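Local atomic coordinates of CG4930 (PDB entry 3ISM), a protein that inhibits the nuclease EndoG of Drosophila melanogaster by forming a complex with it. Residues 82-85 and 86-89; 124-127 and 128-132; 240-243 and 244-248. The protein carries 1 engineered substitution. All coordinates share one frame; numbering follows the deposited sequence.

Interaction 1 of 3, residues 82-85 and 86-89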
loop_
_atom_site.group_PDB
_atom_site.type_symbol
_atom_site.label_atom_id
_atom_site.label_comp_id
_atom_site.label_asym_id
_atom_site.label_seq_id
_atom_site.Cartn_x
_atom_site.Cartn_y
_atom_site.Cartn_z
ATOM N N GLN C 82 1.520 47.086 -28.081
ATOM C CA GLN C 82 0.915 47.150 -26.736
ATOM C C GLN C 82 0.042 45.929 -26.494
ATOM O O GLN C 82 0.273 45.141 -25.568
ATOM C CB GLN C 82 0.008 48.375 -26.583
ATOM C CG GLN C 82 0.663 49.734 -26.561
ATOM C CD GLN C 82 -0.368 50.841 -26.734
ATOM O OE1 GLN C 82 -0.483 51.431 -27.809
ATOM N NE2 GLN C 82 -1.148 51.101 -25.687
ATOM N N SER C 83 -0.967 45.765 -27.354
ATOM C CA SER C 83 -1.923 44.657 -27.272
ATOM C C SER C 83 -1.364 43.301 -27.689
ATOM O O SER C 83 -1.529 42.310 -26.968
ATOM C CB SER C 83 -3.133 44.944 -28.152
ATOM O OG SER C 83 -3.882 46.011 -27.641
ATOM N N ASN C 84 -0.744 43.255 -28.868
ATOM C CA ASN C 84 -0.346 41.979 -29.481
ATOM C C ASN C 84 0.844 41.308 -28.796
ATOM O O ASN C 84 0.902 40.080 -28.711
ATOM C CB ASN C 84 -0.128 42.138 -31.000
ATOM C CG ASN C 84 -1.439 42.379 -31.752
ATOM O OD1 ASN C 84 -2.530 42.129 -31.224
ATOM N ND2 ASN C 84 -1.339 42.868 -32.984
ATOM N N THR C 85 1.776 42.119 -28.292
ATOM C CA THR C 85 2.925 41.610 -27.544
ATOM C C THR C 85 2.463 40.957 -26.251
ATOM O O THR C 85 2.957 39.897 -25.876
ATOM C CB THR C 85 3.964 42.726 -27.269
ATOM O OG1 THR C 85 4.441 43.232 -28.517
ATOM C CG2 THR C 85 5.150 42.212 -26.495
ATOM N N GLU C 86 1.491 41.573 -25.584
ATOM C CA GLU C 86 0.905 40.996 -24.376
ATOM C C GLU C 86 0.235 39.646 -24.650
ATOM O O GLU C 86 0.419 38.683 -23.903
ATOM C CB GLU C 86 -0.079 41.978 -23.715
ATOM C CG GLU C 86 -0.701 41.463 -22.421
ATOM C CD GLU C 86 0.326 40.978 -21.401
ATOM O OE1 GLU C 86 1.523 41.329 -21.517
ATOM O OE2 GLU C 86 -0.072 40.265 -20.447
ATOM N N LYS C 87 -0.530 39.576 -25.731
ATOM C CA LYS C 87 -1.145 38.314 -26.152
ATOM C C LYS C 87 -0.094 37.213 -26.401
ATOM O O LYS C 87 -0.256 36.071 -25.962
ATOM C CB LYS C 87 -2.008 38.539 -27.406
ATOM C CG LYS C 87 -3.342 39.190 -27.110
ATOM C CD LYS C 87 -4.117 39.488 -28.381
ATOM C CE LYS C 87 -5.490 40.063 -28.058
ATOM N NZ LYS C 87 -6.152 40.569 -29.282
ATOM N N ALA C 88 0.990 37.570 -27.081
ATOM C CA ALA C 88 2.066 36.625 -27.370
ATOM C C ALA C 88 2.756 36.127 -26.109
ATOM O O ALA C 88 3.021 34.938 -25.969
ATOM C CB ALA C 88 3.071 37.242 -28.307
ATOM N N SER C 89 3.013 37.042 -25.185
ATOM C CA SER C 89 3.634 36.736 -23.895
ATOM C C SER C 89 2.805 35.710 -23.092
ATOM O O SER C 89 3.321 34.676 -22.646
ATOM C CB SER C 89 3.809 38.050 -23.122
ATOM O OG SER C 89 4.310 37.837 -21.816
#
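Lys87 lies back along the helix beside Ser83 and Asn84, one turn earlier in the first half of helix 81-102. This is an alpha-helical turn of the all-helical Ku C-terminal-like domain, its backbone held by i to i+4 bonds: Lys87 N donates to Ser83 O at 3.2 Å, Ala88 N to Asn84 O at 3.0 Å and Ser89 N to Thr85 O at 2.9 Å. From its root outward, the lysine first meets carbonyl oxygens. CB sits 3.5 Å from Asn84 O. CG, placed anti to the carbonyl carbon and beside the backbone N (chi1 -77°), comes within 3.6 Å of Ser83 O. CD then passes the amide oxygen of Asn84, OD1 lying 4.2 Å from it, a loose touch in which the two side chains cross at a slant. Beyond CG the chain is fully extended, which carries CE and NZ away from the turn toward the N-terminal part of the chain, where NZ is hydrogen-bonded to Leu29 O. The aliphatic stem thus lies along the helix surface. Leu73 of helix 52-75 packs against both Asn84 and Lys87, and against Ala88. Glu86 behaves differently: its chain bends at chi2, and OE2 is held by Gln90 NE2, one turn further on. Thr85 and Ser89 belong to another flank of the turn, facing helix 124-132, with Thr85 against Phe126 and Ser89 against Val130. Ser89 CB rests 3.4 Å from Thr85 O, the oxygen that its own N-H bonds.

Interaction 2 of 3, residues 124-127 and 128-132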
loop_
_atom_site.group_PDB
_atom_site.type_symbol
_atom_site.label_atom_id
_atom_site.label_comp_id
_atom_site.label_asym_id
_atom_site.label_seq_id
_atom_site.Cartn_x
_atom_site.Cartn_y
_atom_site.Cartn_z
ATOM N N LEU C 124 13.987 44.719 -27.951
ATOM C CA LEU C 124 14.823 44.450 -26.785
ATOM C C LEU C 124 14.059 44.463 -25.464
ATOM O O LEU C 124 14.456 43.774 -24.519
ATOM C CB LEU C 124 16.034 45.401 -26.737
ATOM C CG LEU C 124 17.052 45.271 -27.882
ATOM C CD1 LEU C 124 18.321 46.086 -27.610
ATOM C CD2 LEU C 124 17.402 43.814 -28.135
ATOM N N ASP C 125 12.972 45.232 -25.393
ATOM C CA ASP C 125 12.115 45.204 -24.205
ATOM C C ASP C 125 11.487 43.825 -24.054
ATOM O O ASP C 125 11.548 43.231 -22.978
ATOM C CB ASP C 125 11.037 46.291 -24.242
ATOM C CG ASP C 125 11.606 47.689 -24.046
ATOM O OD1 ASP C 125 12.694 47.829 -23.442
ATOM O OD2 ASP C 125 10.963 48.657 -24.505
ATOM N N PHE C 126 10.911 43.305 -25.137
ATOM C CA PHE C 126 10.373 41.932 -25.140
ATOM C C PHE C 126 11.458 40.894 -24.786
ATOM O O PHE C 126 11.186 39.948 -24.050
ATOM C CB PHE C 126 9.714 41.600 -26.484
ATOM C CG PHE C 126 9.053 40.239 -26.526
ATOM C CD1 PHE C 126 7.789 40.044 -25.981
ATOM C CD2 PHE C 126 9.690 39.157 -27.133
ATOM C CE1 PHE C 126 7.176 38.792 -26.024
ATOM C CE2 PHE C 126 9.077 37.904 -27.180
ATOM C CZ PHE C 126 7.826 37.722 -26.617
ATOM N N TRP C 127 12.674 41.083 -25.292
ATOM C CA TRP C 127 13.780 40.181 -24.967
ATOM C C TRP C 127 14.070 40.242 -23.470
ATOM O O TRP C 127 14.050 39.220 -22.811
ATOM C CB TRP C 127 15.030 40.484 -25.808
ATOM C CG TRP C 127 16.301 39.772 -25.386
ATOM C CD1 TRP C 127 17.463 40.362 -24.975
ATOM C CD2 TRP C 127 16.531 38.353 -25.318
ATOM N NE1 TRP C 127 18.405 39.408 -24.663
ATOM C CE2 TRP C 127 17.861 38.167 -24.871
ATOM C CE3 TRP C 127 15.748 37.222 -25.596
ATOM C CZ2 TRP C 127 18.422 36.900 -24.696
ATOM C CZ3 TRP C 127 16.303 35.962 -25.413
ATOM C CH2 TRP C 127 17.629 35.811 -24.976
ATOM N N ARG C 128 14.259 41.447 -22.942
ATOM C CA ARG C 128 14.587 41.648 -21.532
ATOM C C ARG C 128 13.447 41.335 -20.559
ATOM O O ARG C 128 13.654 40.632 -19.567
ATOM C CB ARG C 128 15.099 43.071 -21.295
ATOM C CG ARG C 128 16.475 43.336 -21.885
ATOM C CD ARG C 128 17.043 44.680 -21.447
ATOM N NE ARG C 128 16.186 45.782 -21.887
ATOM C CZ ARG C 128 16.454 46.577 -22.919
ATOM N NH1 ARG C 128 17.573 46.416 -23.626
ATOM N NH2 ARG C 128 15.600 47.542 -23.238
ATOM N N ASP C 129 12.251 41.848 -20.846
ATOM C CA ASP C 129 11.139 41.808 -19.888
ATOM C C ASP C 129 10.358 40.506 -19.954
ATOM O O ASP C 129 9.801 40.058 -18.954
ATOM C CB ASP C 129 10.178 42.984 -20.113
ATOM C CG ASP C 129 10.863 44.339 -20.006
ATOM O OD1 ASP C 129 11.858 44.453 -19.256
ATOM O OD2 ASP C 129 10.397 45.295 -20.675
ATOM N N VAL C 130 10.301 39.909 -21.136
ATOM C CA VAL C 130 9.538 38.692 -21.318
ATOM C C VAL C 130 10.427 37.445 -21.397
ATOM O O VAL C 130 10.408 36.625 -20.466
ATOM C CB VAL C 130 8.548 38.782 -22.515
ATOM C CG1 VAL C 130 7.769 37.504 -22.645
ATOM C CG2 VAL C 130 7.578 39.964 -22.322
ATOM N N LEU C 131 11.197 37.286 -22.477
ATOM C CA LEU C 131 11.935 36.034 -22.675
ATOM C C LEU C 131 12.971 35.771 -21.572
ATOM O O LEU C 131 13.102 34.638 -21.086
ATOM C CB LEU C 131 12.582 35.968 -24.059
ATOM C CG LEU C 131 11.611 35.962 -25.251
ATOM C CD1 LEU C 131 12.317 35.817 -26.613
ATOM C CD2 LEU C 131 10.596 34.862 -25.094
ATOM N N VAL C 132 13.699 36.818 -21.188
ATOM C CA VAL C 132 14.732 36.705 -20.167
ATOM C C VAL C 132 14.115 36.695 -18.757
ATOM O O VAL C 132 14.273 35.710 -18.018
ATOM C CB VAL C 132 15.809 37.823 -20.290
ATOM C CG1 VAL C 132 16.738 37.828 -19.079
ATOM C CG2 VAL C 132 16.611 37.669 -21.585
HETATM O O HOH W 1 13.455 46.502 -20.588
#
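Arg128 and Asp125 form a salt bridge, NH2 lying 2.9 Å from OD1, though its hydrogen bond is weak (128°) and the guanidinium and carboxylate planes stand 70° apart. Straighter backbone bonds flank it: Asp129 N to Asp125 O at 2.6 Å and Arg128 N to Leu124 O, which also lies over the guanidinium face, at 2.8 Å. A water bridges the group, accepting from Arg128 NE and donating to Asp125 OD1 and Asp129 OD1, which probably eases the closeness of the two acids. Then the backbone widens: Phe126 O takes both Val130 N at 3.0 Å, above the carbonyl plane, and Leu131 N at 3.1 Å, and Val132 N reaches Trp127 O. The Phe126 ring, swung away from its own N by chi1 -176°, takes Val130 CB over one face as a CH-pi contact, 4.1 Å from its centroid, while Leu131 CG meets CE2. A second CH-pi contact sets Val132 CG2 3.6 Å from the centroid of the Trp127 six-membered ring, with Leu131 CD1 in plane at the edge. Trp127 NE1 bonds His160 O, and Val118 of helix 104-120 touches both aromatics. The i to i+5 bonds mark a pi-type turn in helix 124-132 of this Ku C-terminal-like domain.

Interaction 3 of 3, residues 240-243 and 244-248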
loop_
_atom_site.group_PDB
_atom_site.type_symbol
_atom_site.label_atom_id
_atom_site.label_comp_id
_atom_site.label_asym_id
_atom_site.label_seq_id
_atom_site.Cartn_x
_atom_site.Cartn_y
_atom_site.Cartn_z
ATOM N N VAL C 240 5.797 -21.001 25.075
ATOM C CA VAL C 240 6.536 -20.343 26.152
ATOM C C VAL C 240 5.719 -19.182 26.710
ATOM O O VAL C 240 5.459 -19.117 27.914
ATOM C CB VAL C 240 7.905 -19.812 25.669
ATOM C CG1 VAL C 240 8.621 -19.063 26.796
ATOM C CG2 VAL C 240 8.770 -20.950 25.128
ATOM N N HIS C 241 5.309 -18.278 25.824
ATOM C CA HIS C 241 4.503 -17.123 26.214
ATOM C C HIS C 241 3.153 -17.564 26.781
ATOM O O HIS C 241 2.610 -16.910 27.672
ATOM C CB HIS C 241 4.321 -16.161 25.034
ATOM C CG HIS C 241 4.044 -14.746 25.445
ATOM N ND1 HIS C 241 2.851 -14.110 25.175
ATOM C CD2 HIS C 241 4.805 -13.847 26.117
ATOM C CE1 HIS C 241 2.889 -12.880 25.657
ATOM N NE2 HIS C 241 4.064 -12.696 26.235
ATOM N N GLN C 242 2.634 -18.682 26.272
ATOM C CA GLN C 242 1.447 -19.331 26.829
ATOM C C GLN C 242 1.659 -19.681 28.301
ATOM O O GLN C 242 0.801 -19.398 29.133
ATOM C CB GLN C 242 1.113 -20.608 26.047
ATOM C CG GLN C 242 -0.278 -21.170 26.308
ATOM C CD GLN C 242 -1.336 -20.544 25.420
ATOM O OE1 GLN C 242 -1.381 -20.799 24.216
ATOM N NE2 GLN C 242 -2.200 -19.724 26.014
ATOM N N ALA C 243 2.814 -20.281 28.602
ATOM C CA ALA C 243 3.166 -20.727 29.955
ATOM C C ALA C 243 3.391 -19.576 30.940
ATOM O O ALA C 243 2.949 -19.642 32.088
ATOM C CB ALA C 243 4.388 -21.643 29.910
ATOM N N SER C 244 4.072 -18.525 30.483
ATOM C CA SER C 244 4.302 -17.323 31.294
ATOM C C SER C 244 2.993 -16.595 31.623
ATOM O O SER C 244 2.867 -15.959 32.672
ATOM C CB SER C 244 5.279 -16.378 30.582
ATOM O OG SER C 244 5.658 -15.287 31.408
ATOM N N VAL C 245 2.028 -16.693 30.711
ATOM C CA VAL C 245 0.674 -16.188 30.932
ATOM C C VAL C 245 -0.081 -17.092 31.918
ATOM O O VAL C 245 -0.764 -16.596 32.818
ATOM C CB VAL C 245 -0.100 -16.041 29.589
ATOM C CG1 VAL C 245 -1.614 -16.019 29.810
ATOM C CG2 VAL C 245 0.361 -14.790 28.835
ATOM N N LYS C 246 0.063 -18.409 31.751
ATOM C CA LYS C 246 -0.566 -19.391 32.640
ATOM C C LYS C 246 -0.077 -19.261 34.082
ATOM O O LYS C 246 -0.862 -19.387 35.021
ATOM C CB LYS C 246 -0.315 -20.823 32.158
ATOM C CG LYS C 246 -0.990 -21.201 30.848
ATOM C CD LYS C 246 -2.493 -21.009 30.884
ATOM C CE LYS C 246 -3.111 -21.368 29.548
ATOM N NZ LYS C 246 -3.062 -22.838 29.300
ATOM N N LYS C 247 1.221 -19.005 34.243
ATOM C CA LYS C 247 1.846 -18.907 35.561
ATOM C C LYS C 247 1.266 -17.767 36.394
ATOM O O LYS C 247 1.116 -17.895 37.608
ATOM C CB LYS C 247 3.371 -18.768 35.440
ATOM C CG LYS C 247 4.114 -20.093 35.268
ATOM C CD LYS C 247 5.623 -19.915 35.464
ATOM C CE LYS C 247 6.375 -21.251 35.496
ATOM N NZ LYS C 247 6.487 -21.894 34.152
ATOM N N ILE C 248 0.934 -16.667 35.731
ATOM C CA ILE C 248 0.341 -15.513 36.391
ATOM C C ILE C 248 -1.180 -15.705 36.509
ATOM O O ILE C 248 -1.818 -15.173 37.425
ATOM C CB ILE C 248 0.710 -14.201 35.648
ATOM C CG1 ILE C 248 2.235 -14.118 35.470
ATOM C CG2 ILE C 248 0.186 -12.977 36.379
ATOM C CD1 ILE C 248 2.772 -12.746 35.110
#
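Val245 sets CG2 against the carbonyl oxygen of His241 one turn earlier, while Lys246 and Gln242 run out side by side along another flank of the helix. The close part is almost wholly backbone. Ser244 N donates to Val240 O at 3.0 Å, Val245 N to His241 O at 3.1 Å, Lys246 N to Gln242 O at 2.9 Å and Lys247 N to Ala243 O at 2.8 Å, and the first atoms of the side chains press on the same carbonyls. Val245 CG2, anti to its own carbonyl carbon, comes 3.3 Å from His241 O, and Lys246 CG lies 3.1 Å from Gln242 O. These four successive i to i+4 bonds make a regular alpha-helical run near the start of helix 238-261. Farther from the axis the contact slackens. The His241 ring stands obliquely to Val245 CG2, at a ND1 distance of 4.5 Å, and has Val230 and Val236 for further neighbours. The Lys246 chain bends twice, at chi2 (-57°) and again at chi4 (70°), and runs beside the glutamine; its ammonium makes only a long, weak ion pair with Asp291. Replacing Lys246 by an alanine would probably leave that carboxylate without its distant positive mate and uncover Gln242 O on the side where CG now lies. Lys247 is exposed, and within this turn its side chain touches little beyond Ala243 O, from which CG lies 3.4 Å.

How the interactions relate
Along the chain the three contacts come in series, each a local turn within one helix: interaction 1 in helix 81-102, interaction 2 in helix 124-132 and interaction 3 in helix 238-261. The first two share one Ku C-terminal-like domain, their centres 12 Å apart, and they touch directly: Thr85 CG2 meets Phe126 CD1 at 3.5 Å and Ser89 OG meets Val130 CG1 at 3.6 Å. Their two helices therefore pack together in one bundle. Interaction 3 belongs to a separate helical body on the opposite side of the chain's centre, its centre about 80 Å from that of interaction 2, consistent with an elongated inhibitor built of two well-separated helical parts.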